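Local coordinates for protein fusarinine C esterase sidJ (Aspergillus fumigatus, PDB 6GUP) that hydrolyses the ester bonds of the siderophore fusarinine C, yielding fusarinine and Fe(3+), while leaving triacetylfusarinine C intact, at residues H17-T20 against V24-E27. Numbering follows the deposited sequence.
Sequences HHYT and VTFE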
loop_
_atom_site.group_PDB
_atom_site.type_symbol
_atom_site.label_atom_id
_atom_site.label_comp_id
_atom_site.label_asym_id
_atom_site.label_seq_id
_atom_site.Cartn_x
_atom_site.Cartn_y
_atom_site.Cartn_z
ATOM N N HIS A 17 -0.699 13.291 1.787
ATOM C CA HIS A 17 0.579 13.901 1.419
ATOM C C HIS A 17 1.454 12.922 0.653
ATOM O O HIS A 17 1.256 11.714 0.731
ATOM C CB HIS A 17 1.342 14.330 2.669
ATOM C CG HIS A 17 0.565 15.230 3.576
ATOM N ND1 HIS A 17 0.672 16.603 3.528
ATOM C CD2 HIS A 17 -0.325 14.953 4.557
ATOM C CE1 HIS A 17 -0.122 17.133 4.439
ATOM N NE2 HIS A 17 -0.738 16.155 5.078
ATOM N N HIS A 18 2.426 13.465 -0.073
ATOM C CA HIS A 18 3.485 12.687 -0.711
ATOM C C HIS A 18 4.818 13.107 -0.095
ATOM O O HIS A 18 5.312 14.199 -0.381
ATOM C CB HIS A 18 3.495 12.938 -2.225
ATOM C CG HIS A 18 2.676 11.960 -3.008
ATOM N ND1 HIS A 18 3.241 10.952 -3.758
ATOM C CD2 HIS A 18 1.337 11.836 -3.160
ATOM C CE1 HIS A 18 2.285 10.249 -4.336
ATOM N NE2 HIS A 18 1.120 10.764 -3.990
ATOM N N TYR A 19 5.383 12.253 0.761
ATOM C CA TYR A 19 6.706 12.514 1.354
ATOM C C TYR A 19 7.858 12.043 0.449
ATOM O O TYR A 19 8.980 12.540 0.565
ATOM C CB TYR A 19 6.809 11.965 2.791
ATOM C CG TYR A 19 6.921 10.463 2.954
ATOM C CD1 TYR A 19 8.167 9.837 2.961
ATOM C CD2 TYR A 19 5.787 9.673 3.158
ATOM C CE1 TYR A 19 8.281 8.464 3.129
ATOM C CE2 TYR A 19 5.891 8.299 3.331
ATOM C CZ TYR A 19 7.139 7.699 3.316
ATOM O OH TYR A 19 7.248 6.341 3.489
ATOM N N THR A 20 7.578 11.081 -0.432
ATOM C CA THR A 20 8.393 10.836 -1.632
ATOM C C THR A 20 7.451 10.856 -2.838
ATOM O O THR A 20 6.243 11.045 -2.680
ATOM C CB THR A 20 9.159 9.489 -1.581
ATOM O OG1 THR A 20 8.260 8.394 -1.805
ATOM C CG2 THR A 20 9.868 9.304 -0.244
ATOM N N VAL A 24 3.314 7.779 0.458
ATOM C CA VAL A 24 2.349 8.749 0.991
ATOM C C VAL A 24 2.191 8.653 2.503
ATOM O O VAL A 24 2.468 7.611 3.106
ATOM C CB VAL A 24 0.946 8.612 0.338
ATOM C CG1 VAL A 24 1.017 8.938 -1.145
ATOM C CG2 VAL A 24 0.334 7.228 0.553
ATOM N N THR A 25 1.743 9.755 3.097
ATOM C CA THR A 25 1.327 9.783 4.496
ATOM C C THR A 25 -0.011 10.520 4.603
ATOM O O THR A 25 -0.179 11.596 4.023
ATOM C CB THR A 25 2.410 10.391 5.429
ATOM O OG1 THR A 25 1.941 10.394 6.783
ATOM C CG2 THR A 25 2.791 11.815 5.029
ATOM N N PHE A 26 -0.961 9.910 5.315
ATOM C CA PHE A 26 -2.309 10.459 5.476
ATOM C C PHE A 26 -2.448 11.141 6.834
ATOM O O PHE A 26 -2.295 10.496 7.872
ATOM C CB PHE A 26 -3.363 9.357 5.334
ATOM C CG PHE A 26 -4.762 9.813 5.650
ATOM C CD1 PHE A 26 -5.452 10.648 4.776
ATOM C CD2 PHE A 26 -5.388 9.417 6.829
ATOM C CE1 PHE A 26 -6.741 11.073 5.072
ATOM C CE2 PHE A 26 -6.676 9.839 7.127
ATOM C CZ PHE A 26 -7.353 10.667 6.247
ATOM N N GLU A 27 -2.759 12.436 6.809
ATOM C CA GLU A 27 -2.964 13.234 8.017
ATOM C C GLU A 27 -4.451 13.274 8.343
ATOM O O GLU A 27 -5.247 13.685 7.505
ATOM C CB GLU A 27 -2.457 14.659 7.794
ATOM C CG GLU A 27 -2.520 15.560 9.024
ATOM C CD GLU A 27 -2.046 16.979 8.759
ATOM O OE1 GLU A 27 -1.907 17.375 7.580
ATOM O OE2 GLU A 27 -1.815 17.711 9.743
#
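The N-terminal beta hairpin of strands 12-18 and 24-28 is joined near its turn by His17 and Thr25, an antiparallel hydrogen-bonded pair: His17 N donates to Thr25 O at 2.9 Å, and Thr25 N returns a bond to His17 O at 3.1 Å. On the face carrying these two side chains, the His17 ring reaches diagonally across to Glu27, two residues beyond Thr25. With its CG anti to the carbonyl carbon (chi1 -55°), the ring lies where His17 NE2 can donate to Glu27 OE1 at 3.0 Å. The bond is bent (146°) and comes to the anti side of the oxygen, tilted from the carboxylate plane though close to the ring plane. Because His17 ND1 also bonds Tyr99 OH, and Glu27 OE2 bonds Ser68 OG, both flat groups are held at two points. Tyr19 brings its ring edge to the backbone, CE2 lying 3.5 Å from Val24 O, while its hydroxyl bonds Thr73 O. On the other face Val24 CG1 sits over the His18 ring in a CH-pi contact; His18 ND1 bonds Thr20 O. Such pairing is that of a hairpin edging this chain's alpha/beta-hydrolase sheet, helix 86-108 over the His17 face and the second subunit against His18.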